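Local structure of phospho-furanose lactonase (Mycoplasma synoviae, 3OVG) at residues G63-T68 with G92-M97; I22-D27 with L271-G276; M69-V74 with K105-Y110. The protein hydrolyses the phosphorylated sugar lactones D-xylono-1,4-lactone 5-phosphate and L-arabino-1,4-lactone 5-phosphate, and also carboxy 1,4-lactones, with a pair of zinc ions. One frame throughout, in Å; residues are numbered along the deposited sequence.

In the fold
From the N terminus, strand 22-25 opens the parallel sheet that continues through 63-68 and 94-97. Interaction 1 closes the short beta-alpha-beta loop from 63-68 over helix 78-88 to 94-97. Interaction 3 joins what follows those two strands, the loops 69-74 and 105-110, so its segments alternate with those of interaction 1 and the two cross. Interaction 2 closes the long loop from 22-27 to 271-276, with both others nested inside it, and brings the first strand of the barrel beside the end of the last at a zinc ion. Thr-65 O and Asp-24 N, 2.9 Å apart, link interactions 1 and 2; Asp-27 O and Met-69 N, 3.1 Å apart, link interactions 2 and 3.

Interaction 1: G63-T68 with G92-M97; sequences GSTIVT and GGNVIM
Val-67 turns CG1 anti to its backbone N (chi1 -172°), and Ile-96 places CG2 likewise; these two methyls meet 4.1 Å apart as the side chains cross obliquely. Thr-68 instead holds OG1 between its own N and carbonyl carbon (chi1 58°), which leaves the oxygen 3.5 Å from CG of Met-97, present as selenomethionine. Thr-65 OG1 lies 3.5 Å from Asn-94 CB; its firm polar partner is Leu-20 O, outside both segments. The backbones supply the regular part of the contact, four N-H to O bonds. The shortest, 2.8 Å, runs from Asn-94 N to Ser-64 O, and the longest, 3.2 Å, from Ile-96 N to Ile-66 O; between them in length are Ile-66 N to Asn-94 O and Thr-68 N to Ile-96 O. Asn-94 thus bonds through its N to Ser-64 and its O to Ile-66, and Ile-96 likewise to Ile-66 and Thr-68, as in a parallel pair, and the strand axes diverge by 20°. This pair, with helix 78-88 between them in sequence, is a beta-alpha-beta unit of the TIM barrel that the phosphotriesterase family shares. Helices 48-60 and 78-88 pack over the face bearing Ile-66 and Val-95: Phe-55 touches both of these, Phe-58 adds to Ile-66, and Thr-81 and Ala-85 add to Val-95. The other face carries Thr-65, Val-67, Asn-94 and Ile-96, and there Thr-23 of strand 22-25 touches Thr-65 and Val-67. Where the second strand begins, Gly-92 takes a positive phi as the C-prime residue of the Schellman motif that ends the preceding helix, and its carbonyl O faces Ser-64 CB; from there the chain enters the sheet through Gly-93, whose CA-H points to Ser-64 O.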
ATOM      1  N   GLY A  63     -26.541   8.584  32.883  1.00 20.75           N
ATOM      2  CA  GLY A  63     -26.509   9.522  31.787  1.00 19.68           C
ATOM      3  C   GLY A  63     -27.925   9.762  31.299  1.00 19.76           C
ATOM      4  O   GLY A  63     -28.802   8.927  31.533  1.00 17.26           O
ATOM      5  N   SER A  64     -28.137  10.890  30.622  1.00 18.81           N
ATOM      6  CA  SER A  64     -29.409  11.174  29.939  1.00 19.45           C
ATOM      7  C   SER A  64     -29.217  11.526  28.470  1.00 19.38           C
ATOM      8  O   SER A  64     -29.917  11.021  27.595  1.00 19.12           O
ATOM      9  CB  SER A  64     -30.136  12.366  30.599  1.00 20.18           C
ATOM     10  OG  SER A  64     -30.674  12.040  31.869  1.00 22.14           O
ATOM     11  N   THR A  65     -28.289  12.436  28.183  1.00 19.72           N
ATOM     12  CA  THR A  65     -28.246  12.972  26.833  1.00 16.31           C
ATOM     13  C   THR A  65     -26.993  12.602  26.036  1.00 16.60           C
ATOM     14  O   THR A  65     -25.884  12.686  26.538  1.00 16.70           O
ATOM     15  CB  THR A  65     -28.454  14.507  26.838  1.00 18.04           C
ATOM     16  OG1 THR A  65     -29.726  14.812  27.434  1.00 17.14           O
ATOM     17  CG2 THR A  65     -28.413  15.034  25.423  1.00 15.99           C
ATOM     18  N   ILE A  66     -27.177  12.206  24.785  1.00 15.94           N
ATOM     19  CA  ILE A  66     -26.030  12.000  23.914  1.00 17.47           C
ATOM     20  C   ILE A  66     -26.130  12.860  22.667  1.00 16.88           C
ATOM     21  O   ILE A  66     -27.125  12.817  21.956  1.00 17.27           O
ATOM     22  CB  ILE A  66     -25.832  10.491  23.564  1.00 16.14           C
ATOM     23  CG1 ILE A  66     -25.433   9.730  24.818  1.00 16.24           C
ATOM     24  CG2 ILE A  66     -24.766  10.310  22.490  1.00 17.42           C
ATOM     25  CD1 ILE A  66     -25.591   8.240  24.727  1.00 14.98           C
ATOM     26  N   VAL A  67     -25.109  13.683  22.425  1.00 17.11           N
ATOM     27  CA  VAL A  67     -25.035  14.464  21.192  1.00 14.76           C
ATOM     28  C   VAL A  67     -24.251  13.680  20.109  1.00 16.42           C
ATOM     29  O   VAL A  67     -23.034  13.516  20.190  1.00 17.47           O
ATOM     30  CB  VAL A  67     -24.351  15.825  21.439  1.00 16.29           C
ATOM     31  CG1 VAL A  67     -24.438  16.738  20.208  1.00 14.45           C
ATOM     32  CG2 VAL A  67     -24.963  16.514  22.688  1.00 15.99           C
ATOM     33  N   THR A  68     -24.942  13.234  19.075  1.00 15.13           N
ATOM     34  CA  THR A  68     -24.283  12.487  18.025  1.00 15.65           C
ATOM     35  C   THR A  68     -23.729  13.439  16.954  1.00 14.98           C
ATOM     36  O   THR A  68     -24.482  14.089  16.232  1.00 17.48           O
ATOM     37  CB  THR A  68     -25.227  11.416  17.421  1.00 16.88           C
ATOM     38  OG1 THR A  68     -26.398  12.049  16.908  1.00 16.10           O
ATOM     39  CG2 THR A  68     -25.660  10.421  18.514  1.00 16.98           C
ATOM     40  N   GLY A  92     -35.817   8.316  29.733  1.00 25.14           N
ATOM     41  CA  GLY A  92     -35.228   9.621  29.977  1.00 22.05           C
ATOM     42  C   GLY A  92     -34.043   9.981  29.084  1.00 23.22           C
ATOM     43  O   GLY A  92     -33.378  10.995  29.331  1.00 20.61           O
ATOM     44  N   GLY A  93     -33.791   9.179  28.042  1.00 22.17           N
ATOM     45  CA  GLY A  93     -32.676   9.427  27.135  1.00 20.36           C
ATOM     46  C   GLY A  93     -33.009  10.502  26.103  1.00 20.73           C
ATOM     47  O   GLY A  93     -34.138  10.539  25.614  1.00 18.81           O
ATOM     48  N   ASN A  94     -32.045  11.369  25.775  1.00 16.71           N
ATOM     49  CA  ASN A  94     -32.229  12.362  24.710  1.00 17.43           C
ATOM     50  C   ASN A  94     -31.124  12.261  23.664  1.00 18.81           C
ATOM     51  O   ASN A  94     -29.955  11.988  24.004  1.00 17.95           O
ATOM     52  CB  ASN A  94     -32.205  13.804  25.234  1.00 18.46           C
ATOM     53  CG  ASN A  94     -33.222  14.067  26.357  1.00 21.12           C
ATOM     54  OD1 ASN A  94     -32.841  14.227  27.534  1.00 21.29           O
ATOM     55  ND2 ASN A  94     -34.508  14.132  25.996  1.00 16.24           N
ATOM     56  N   VAL A  95     -31.482  12.515  22.408  1.00 16.54           N
ATOM     57  CA  VAL A  95     -30.499  12.602  21.326  1.00 16.48           C
ATOM     58  C   VAL A  95     -30.528  13.968  20.620  1.00 16.73           C
ATOM     59  O   VAL A  95     -31.598  14.506  20.262  1.00 16.21           O
ATOM     60  CB  VAL A  95     -30.712  11.500  20.306  1.00 16.51           C
ATOM     61  CG1 VAL A  95     -29.703  11.646  19.152  1.00 14.53           C
ATOM     62  CG2 VAL A  95     -30.592  10.116  20.984  1.00 16.73           C
ATOM     63  N   ILE A  96     -29.346  14.545  20.440  1.00 17.24           N
ATOM     64  CA  ILE A  96     -29.237  15.788  19.706  1.00 15.73           C
ATOM     65  C   ILE A  96     -28.396  15.487  18.487  1.00 15.68           C
ATOM     66  O   ILE A  96     -27.304  14.935  18.605  1.00 17.30           O
ATOM     67  CB  ILE A  96     -28.604  16.884  20.548  1.00 16.89           C
ATOM     68  CG1 ILE A  96     -29.549  17.269  21.700  1.00 17.10           C
ATOM     69  CG2 ILE A  96     -28.271  18.111  19.659  1.00 16.95           C
ATOM     70  CD1 ILE A  96     -28.941  18.346  22.630  1.00 17.38           C
HETATM   71  N   MSE A  97     -28.907  15.810  17.304  1.00 14.47           N
HETATM   72  CA  MSE A  97     -28.166  15.492  16.095  1.00 15.02           C
HETATM   73  C   MSE A  97     -27.593  16.760  15.474  1.00 17.60           C
HETATM   74  O   MSE A  97     -27.995  17.860  15.854  1.00 15.32           O
HETATM   75  CB  MSE A  97     -29.064  14.739  15.099  1.00 14.53           C
HETATM   76  CG  MSE A  97     -29.320  13.291  15.553  1.00 13.75           C
HETATM   77 SE   MSE A  97     -30.362  12.403  14.123  1.00 29.14          SE
HETATM   78  CE  MSE A  97     -28.912  11.954  12.853  1.00 17.06           C
TER

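Interaction 2: I22-D27 with L271-G276; sequences ITDCHD and LSLDAG. With ZN (zinc ion), chain G.
Thr-23 is joined to Leu-271 by a water that lies between Thr-23 O and Leu-271 N and accepts from the latter. Next, Asp-24 brings OD1 within 3.3 Å of Ser-272 CA, while the same oxygen takes a weak bond from His-26 N. Cys-25 N then donates almost straight (171°) to Leu-271 O at 3.0 Å. At His-26 the chain turns a corner: its O accepts from Asp-274 N at 2.9 Å, and its ring, with CG anti to the backbone N (chi1 -179°), runs beside the Asp-274 side chain. His-26 NE2 meets the zinc ion at 2.4 Å and Asp-274 OD1 meets it at 2.2 Å, ring and carboxylate planes being 63° apart; Ser-215 OG bonds His-26 ND1 and so fixes the ring from the second shell. Asp-27 OD1 receives Ala-275 N at 2.8 Å from above the carboxylate plane. Around the zinc ion, two waters, His-28 and the carbamylated Lys-155 complete the coordination. This is one half of the binuclear zinc centre of the phosphotriesterase family, placed where the first and last barrel strands end.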
ATOM      1  N   ILE A  22     -27.019  14.529  32.746  1.00 16.52           N
ATOM      2  CA  ILE A  22     -25.659  14.190  32.379  1.00 17.10           C
ATOM      3  C   ILE A  22     -25.573  13.965  30.856  1.00 20.00           C
ATOM      4  O   ILE A  22     -26.324  13.173  30.270  1.00 18.09           O
ATOM      5  CB  ILE A  22     -25.155  12.965  33.131  1.00 18.87           C
ATOM      6  CG1 ILE A  22     -25.100  13.269  34.649  1.00 19.17           C
ATOM      7  CG2 ILE A  22     -23.818  12.542  32.559  1.00 17.92           C
ATOM      8  CD1 ILE A  22     -24.448  12.143  35.525  1.00 17.44           C
ATOM      9  N   THR A  23     -24.666  14.702  30.220  1.00 18.74           N
ATOM     10  CA  THR A  23     -24.590  14.735  28.770  1.00 19.80           C
ATOM     11  C   THR A  23     -23.205  14.384  28.252  1.00 17.90           C
ATOM     12  O   THR A  23     -22.190  14.964  28.646  1.00 16.49           O
ATOM     13  CB  THR A  23     -24.977  16.136  28.203  1.00 19.33           C
ATOM     14  OG1 THR A  23     -26.264  16.522  28.707  1.00 17.85           O
ATOM     15  CG2 THR A  23     -24.994  16.125  26.663  1.00 16.42           C
ATOM     16  N   ASP A  24     -23.211  13.435  27.334  1.00 18.31           N
ATOM     17  CA  ASP A  24     -22.049  13.027  26.589  1.00 16.68           C
ATOM     18  C   ASP A  24     -22.076  13.939  25.369  1.00 18.59           C
ATOM     19  O   ASP A  24     -22.972  13.803  24.531  1.00 18.90           O
ATOM     20  CB  ASP A  24     -22.281  11.573  26.206  1.00 16.10           C
ATOM     21  CG  ASP A  24     -21.309  11.050  25.184  1.00 18.40           C
ATOM     22  OD1 ASP A  24     -20.428  11.794  24.681  1.00 17.18           O
ATOM     23  OD2 ASP A  24     -21.442   9.840  24.906  1.00 19.64           O
ATOM     24  N   CYS A  25     -21.101  14.843  25.260  1.00 16.62           N
ATOM     25  CA  CYS A  25     -21.190  15.953  24.305  1.00 18.06           C
ATOM     26  C   CYS A  25     -20.674  15.665  22.898  1.00 17.58           C
ATOM     27  O   CYS A  25     -20.755  16.536  22.030  1.00 17.40           O
ATOM     28  CB  CYS A  25     -20.520  17.216  24.865  1.00 16.52           C
ATOM     29  SG  CYS A  25     -21.521  17.966  26.198  1.00 17.85           S
ATOM     30  N   HIS A  26     -20.183  14.453  22.657  1.00 17.20           N
ATOM     31  CA  HIS A  26     -19.681  14.093  21.340  1.00 17.28           C
ATOM     32  C   HIS A  26     -19.538  12.584  21.231  1.00 18.30           C
ATOM     33  O   HIS A  26     -18.651  11.998  21.822  1.00 16.02           O
ATOM     34  CB  HIS A  26     -18.353  14.814  21.070  1.00 18.65           C
ATOM     35  CG  HIS A  26     -17.759  14.537  19.725  1.00 20.08           C
ATOM     36  ND1 HIS A  26     -16.999  15.469  19.041  1.00 20.63           N
ATOM     37  CD2 HIS A  26     -17.804  13.432  18.940  1.00 19.51           C
ATOM     38  CE1 HIS A  26     -16.584  14.937  17.904  1.00 23.20           C
ATOM     39  NE2 HIS A  26     -17.057  13.703  17.819  1.00 19.84           N
ATOM     40  N   ASP A  27     -20.440  11.960  20.477  1.00 18.28           N
ATOM     41  CA  ASP A  27     -20.424  10.516  20.378  1.00 18.17           C
ATOM     42  C   ASP A  27     -21.164  10.034  19.145  1.00 17.14           C
ATOM     43  O   ASP A  27     -21.606  10.856  18.323  1.00 17.60           O
ATOM     44  CB  ASP A  27     -20.996   9.900  21.659  1.00 18.42           C
ATOM     45  CG  ASP A  27     -20.166   8.729  22.140  1.00 18.46           C
ATOM     46  OD1 ASP A  27     -19.762   7.921  21.277  1.00 17.48           O
ATOM     47  OD2 ASP A  27     -19.899   8.624  23.358  1.00 19.49           O
ATOM     48  N   LEU A 271     -17.262  16.609  28.584  1.00 16.28           N
ATOM     49  CA  LEU A 271     -16.683  15.278  28.382  1.00 15.08           C
ATOM     50  C   LEU A 271     -17.486  14.524  27.310  1.00 18.11           C
ATOM     51  O   LEU A 271     -18.602  14.907  26.980  1.00 17.18           O
ATOM     52  CB  LEU A 271     -16.683  14.484  29.682  1.00 13.79           C
ATOM     53  CG  LEU A 271     -15.511  14.686  30.661  1.00 17.41           C
ATOM     54  CD1 LEU A 271     -15.663  13.722  31.828  1.00 16.09           C
ATOM     55  CD2 LEU A 271     -14.198  14.426  29.918  1.00 15.14           C
ATOM     56  N   SER A 272     -16.896  13.455  26.796  1.00 18.79           N
ATOM     57  CA  SER A 272     -17.426  12.696  25.669  1.00 18.33           C
ATOM     58  C   SER A 272     -16.593  11.425  25.556  1.00 19.10           C
ATOM     59  O   SER A 272     -15.500  11.353  26.119  1.00 19.62           O
ATOM     60  CB  SER A 272     -17.307  13.491  24.379  1.00 17.23           C
ATOM     61  OG  SER A 272     -15.946  13.699  24.025  1.00 17.34           O
ATOM     62  N   LEU A 273     -17.112  10.419  24.865  1.00 19.02           N
ATOM     63  CA  LEU A 273     -16.327   9.230  24.555  1.00 20.00           C
ATOM     64  C   LEU A 273     -15.867   9.264  23.065  1.00 19.32           C
ATOM     65  O   LEU A 273     -14.839   8.672  22.692  1.00 18.33           O
ATOM     66  CB  LEU A 273     -17.114   7.952  24.886  1.00 16.40           C
ATOM     67  CG  LEU A 273     -17.002   7.493  26.344  1.00 19.57           C
ATOM     68  CD1 LEU A 273     -15.626   7.892  26.867  1.00 20.17           C
ATOM     69  CD2 LEU A 273     -18.063   8.075  27.225  1.00 20.91           C
ATOM     70  N   ASP A 274     -16.602   9.998  22.227  1.00 16.86           N
ATOM     71  CA  ASP A 274     -16.333   9.957  20.809  1.00 16.46           C
ATOM     72  C   ASP A 274     -16.109   8.498  20.357  1.00 18.00           C
ATOM     73  O   ASP A 274     -15.071   8.170  19.767  1.00 16.12           O
ATOM     74  CB  ASP A 274     -15.104  10.823  20.456  1.00 18.10           C
ATOM     75  CG  ASP A 274     -14.874  10.888  18.945  1.00 18.74           C
ATOM     76  OD1 ASP A 274     -15.865  10.753  18.229  1.00 16.40           O
ATOM     77  OD2 ASP A 274     -13.733  11.045  18.478  1.00 19.16           O
ATOM     78  N   ALA A 275     -17.080   7.625  20.642  1.00 16.07           N
ATOM     79  CA  ALA A 275     -16.953   6.204  20.322  1.00 17.42           C
ATOM     80  C   ALA A 275     -17.346   5.980  18.857  1.00 18.93           C
ATOM     81  O   ALA A 275     -18.418   5.436  18.548  1.00 20.92           O
ATOM     82  CB  ALA A 275     -17.828   5.373  21.277  1.00 16.78           C
ATOM     83  N   GLY A 276     -16.468   6.409  17.954  1.00 19.15           N
ATOM     84  CA  GLY A 276     -16.804   6.464  16.540  1.00 21.12           C
ATOM     85  C   GLY A 276     -16.173   5.378  15.688  1.00 22.18           C
ATOM     86  O   GLY A 276     -16.128   5.505  14.464  1.00 20.90           O
TER
HETATM   87 ZN    ZN G 362     -16.481  11.863  16.409  1.00 34.02          ZN
HETATM   88  O   HOH W   1     -20.027  16.689  29.441  1.00 16.33           O
HETATM   89  O   HOH W   2     -14.136  12.001  16.264  1.00 25.33           O
HETATM   90  O   HOH W   3     -15.766  10.063  14.820  1.00 24.73           O

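Interaction 3: M69-V74 with K105-Y110; sequences MDPPNV and KFYDKY
Apolar packing centres on Val-74, whose CG2 lies against both aromatic residues while CG1 reaches Phe-106. CG2, anti to the carbonyl carbon, is 3.9 Å from Phe-106 CB and 3.8 Å from Tyr-107 OH; Val-74 CG1 approaches Phe-106 CD2 obliquely at 4.2 Å. The side chains of Val-74 and Phe-106 cross at about a right angle. Pro-71 adds a looser touch, CG to Tyr-107 OH at 4.2 Å. A second kind of contact sets a polar side chain against a ring: that of Asn-73 crosses Tyr-107 at about a right angle, Asn-73 CB 3.8 Å from Tyr-107 CE2 and the amide end at the ring edge, the planes 88° apart. Both segments lie in connections that follow barrel strands, on the side where the metal site lies, the second starting at the end of a 3-10 turn; 69-74 includes a type I turn from Pro-71 to Val-74, closed by Val-74 N to Pro-71 O, which presents Asn-73 and Val-74 to the aromatic pair. Polar contact between the segments runs through water: one molecule accepts from Asn-73 N at 3.1 Å and bonds to Tyr-107 OH at 2.8 Å. The phenol oxygen is also bonded to His-102 N, and the His-102 ring meets Phe-106 edge-to-face. Nearer the zinc ions, Asp-70 OD2 bonds His-28 ND1 and so positions a metal ligand. At the far end, Asp-108 OD2 accepts from Gly-34 N of a neighbouring subunit.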
HETATM    1  N   MSE A  69     -22.409  13.502  16.848  1.00 14.72           N
HETATM    2  CA  MSE A  69     -21.763  14.526  16.039  1.00 17.39           C
HETATM    3  C   MSE A  69     -21.455  14.112  14.572  1.00 16.51           C
HETATM    4  O   MSE A  69     -20.324  14.207  14.120  1.00 17.84           O
HETATM    5  CB  MSE A  69     -20.492  15.029  16.748  1.00 16.08           C
HETATM    6  CG  MSE A  69     -20.784  15.817  18.065  1.00 16.92           C
HETATM    7 SE   MSE A  69     -21.960  17.389  17.785  1.00 25.58          SE
HETATM    8  CE  MSE A  69     -21.203  18.123  16.089  1.00 15.22           C
ATOM      9  N   ASP A  70     -22.463  13.666  13.839  1.00 16.64           N
ATOM     10  CA  ASP A  70     -22.243  13.334  12.437  1.00 17.30           C
ATOM     11  C   ASP A  70     -22.844  14.397  11.508  1.00 17.47           C
ATOM     12  O   ASP A  70     -24.053  14.577  11.475  1.00 18.01           O
ATOM     13  CB  ASP A  70     -22.877  11.993  12.152  1.00 18.20           C
ATOM     14  CG  ASP A  70     -22.625  10.983  13.284  1.00 20.60           C
ATOM     15  OD1 ASP A  70     -23.487  10.892  14.202  1.00 19.08           O
ATOM     16  OD2 ASP A  70     -21.571  10.309  13.238  1.00 18.34           O
ATOM     17  N   PRO A  71     -22.002  15.113  10.760  1.00 18.18           N
ATOM     18  CA  PRO A  71     -22.602  16.080   9.838  1.00 15.80           C
ATOM     19  C   PRO A  71     -23.257  15.287   8.699  1.00 16.60           C
ATOM     20  O   PRO A  71     -22.949  14.122   8.487  1.00 15.72           O
ATOM     21  CB  PRO A  71     -21.398  16.851   9.289  1.00 16.03           C
ATOM     22  CG  PRO A  71     -20.164  15.982   9.588  1.00 15.66           C
ATOM     23  CD  PRO A  71     -20.595  14.815  10.448  1.00 17.33           C
ATOM     24  N   PRO A  72     -24.157  15.921   7.953  1.00 16.20           N
ATOM     25  CA  PRO A  72     -24.982  15.182   6.975  1.00 17.45           C
ATOM     26  C   PRO A  72     -24.185  14.256   6.050  1.00 16.42           C
ATOM     27  O   PRO A  72     -24.604  13.128   5.789  1.00 16.42           O
ATOM     28  CB  PRO A  72     -25.616  16.293   6.123  1.00 15.56           C
ATOM     29  CG  PRO A  72     -25.358  17.579   6.823  1.00 15.10           C
ATOM     30  CD  PRO A  72     -24.499  17.347   8.041  1.00 16.38           C
ATOM     31  N   ASN A  73     -23.053  14.740   5.539  1.00 16.94           N
ATOM     32  CA  ASN A  73     -22.365  14.033   4.457  1.00 17.57           C
ATOM     33  C   ASN A  73     -21.334  13.025   4.944  1.00 18.46           C
ATOM     34  O   ASN A  73     -20.709  12.368   4.138  1.00 19.70           O
ATOM     35  CB  ASN A  73     -21.686  15.020   3.522  1.00 16.30           C
ATOM     36  CG  ASN A  73     -22.675  16.016   2.915  1.00 18.03           C
ATOM     37  OD1 ASN A  73     -23.619  15.636   2.200  1.00 17.48           O
ATOM     38  ND2 ASN A  73     -22.464  17.281   3.198  1.00 13.95           N
ATOM     39  N   VAL A  74     -21.150  12.925   6.252  1.00 16.12           N
ATOM     40  CA  VAL A  74     -20.172  11.989   6.785  1.00 17.13           C
ATOM     41  C   VAL A  74     -20.832  11.031   7.795  1.00 17.92           C
ATOM     42  O   VAL A  74     -20.776  11.235   8.991  1.00 18.23           O
ATOM     43  CB  VAL A  74     -18.950  12.746   7.337  1.00 18.04           C
ATOM     44  CG1 VAL A  74     -17.886  11.782   7.874  1.00 20.77           C
ATOM     45  CG2 VAL A  74     -18.344  13.578   6.221  1.00 17.38           C
ATOM     46  N   LYS A 105     -10.841  17.197   4.406  1.00 19.98           N
ATOM     47  CA  LYS A 105     -10.364  15.929   3.880  1.00 20.10           C
ATOM     48  C   LYS A 105     -11.518  15.054   3.421  1.00 21.21           C
ATOM     49  O   LYS A 105     -11.340  14.227   2.520  1.00 20.75           O
ATOM     50  CB  LYS A 105      -9.589  15.146   4.960  1.00 21.93           C
ATOM     51  CG  LYS A 105      -8.867  13.895   4.413  1.00 25.95           C
ATOM     52  CD  LYS A 105      -8.251  13.021   5.557  1.00 34.88           C
ATOM     53  CE  LYS A 105      -7.399  11.884   4.965  1.00 39.03           C
ATOM     54  NZ  LYS A 105      -6.347  11.364   5.897  1.00 46.84           N
ATOM     55  N   PHE A 106     -12.675  15.206   4.064  1.00 17.88           N
ATOM     56  CA  PHE A 106     -13.856  14.389   3.754  1.00 20.52           C
ATOM     57  C   PHE A 106     -14.770  14.956   2.667  1.00 21.75           C
ATOM     58  O   PHE A 106     -15.861  14.438   2.458  1.00 23.29           O
ATOM     59  CB  PHE A 106     -14.676  14.109   5.012  1.00 19.68           C
ATOM     60  CG  PHE A 106     -13.955  13.277   6.017  1.00 21.39           C
ATOM     61  CD1 PHE A 106     -13.118  12.252   5.609  1.00 24.44           C
ATOM     62  CD2 PHE A 106     -14.109  13.506   7.370  1.00 23.33           C
ATOM     63  CE1 PHE A 106     -12.447  11.468   6.537  1.00 24.93           C
ATOM     64  CE2 PHE A 106     -13.452  12.722   8.302  1.00 26.10           C
ATOM     65  CZ  PHE A 106     -12.612  11.697   7.884  1.00 25.25           C
ATOM     66  N   TYR A 107     -14.317  16.003   1.983  1.00 18.07           N
ATOM     67  CA  TYR A 107     -15.071  16.591   0.878  1.00 21.03           C
ATOM     68  C   TYR A 107     -14.184  16.803  -0.352  1.00 23.24           C
ATOM     69  O   TYR A 107     -13.115  17.407  -0.269  1.00 23.80           O
ATOM     70  CB  TYR A 107     -15.667  17.945   1.292  1.00 18.77           C
ATOM     71  CG  TYR A 107     -16.572  17.811   2.482  1.00 17.50           C
ATOM     72  CD1 TYR A 107     -16.052  17.897   3.747  1.00 17.45           C
ATOM     73  CD2 TYR A 107     -17.925  17.534   2.332  1.00 18.50           C
ATOM     74  CE1 TYR A 107     -16.836  17.750   4.828  1.00 17.81           C
ATOM     75  CE2 TYR A 107     -18.738  17.366   3.424  1.00 15.30           C
ATOM     76  CZ  TYR A 107     -18.173  17.494   4.681  1.00 16.57           C
ATOM     77  OH  TYR A 107     -18.908  17.357   5.835  1.00 15.63           O
ATOM     78  N   ASP A 108     -14.636  16.342  -1.503  1.00 21.37           N
ATOM     79  CA  ASP A 108     -13.894  16.595  -2.732  1.00 21.14           C
ATOM     80  C   ASP A 108     -13.609  18.088  -2.924  1.00 23.57           C
ATOM     81  O   ASP A 108     -14.540  18.872  -3.096  1.00 26.56           O
ATOM     82  CB  ASP A 108     -14.704  16.094  -3.925  1.00 22.27           C
ATOM     83  CG  ASP A 108     -13.893  16.101  -5.180  1.00 23.47           C
ATOM     84  OD1 ASP A 108     -13.508  17.200  -5.624  1.00 22.70           O
ATOM     85  OD2 ASP A 108     -13.609  14.998  -5.686  1.00 24.78           O
ATOM     86  N   LYS A 109     -12.342  18.492  -2.933  1.00 24.59           N
ATOM     87  CA  LYS A 109     -12.028  19.920  -2.964  1.00 26.87           C
ATOM     88  C   LYS A 109     -12.334  20.586  -4.286  1.00 25.71           C
ATOM     89  O   LYS A 109     -12.333  21.801  -4.373  1.00 23.17           O
ATOM     90  CB  LYS A 109     -10.571  20.194  -2.631  1.00 26.65           C
ATOM     91  CG  LYS A 109      -9.622  19.858  -3.756  1.00 31.66           C
ATOM     92  CD  LYS A 109      -8.180  20.316  -3.431  1.00 32.06           C
ATOM     93  CE  LYS A 109      -7.170  19.320  -3.962  1.00 37.49           C
ATOM     94  NZ  LYS A 109      -5.900  20.013  -4.359  1.00 50.26           N
ATOM     95  N   TYR A 110     -12.588  19.801  -5.318  1.00 24.90           N
ATOM     96  CA  TYR A 110     -12.838  20.394  -6.620  1.00 24.15           C
ATOM     97  C   TYR A 110     -14.320  20.596  -6.877  1.00 24.46           C
ATOM     98  O   TYR A 110     -14.728  21.607  -7.426  1.00 28.78           O
ATOM     99  CB  TYR A 110     -12.239  19.526  -7.741  1.00 27.81           C
ATOM    100  CG  TYR A 110     -10.743  19.304  -7.633  1.00 27.96           C
ATOM    101  CD1 TYR A 110      -9.834  20.296  -8.049  1.00 29.20           C
ATOM    102  CD2 TYR A 110     -10.236  18.117  -7.116  1.00 27.61           C
ATOM    103  CE1 TYR A 110      -8.458  20.104  -7.955  1.00 29.31           C
ATOM    104  CE2 TYR A 110      -8.840  17.912  -7.014  1.00 32.01           C
ATOM    105  CZ  TYR A 110      -7.968  18.919  -7.436  1.00 30.69           C
ATOM    106  OH  TYR A 110      -6.602  18.730  -7.337  1.00 36.75           O
TER
HETATM  107  O   HOH W   4     -21.677  17.527   5.725  1.00 13.31           O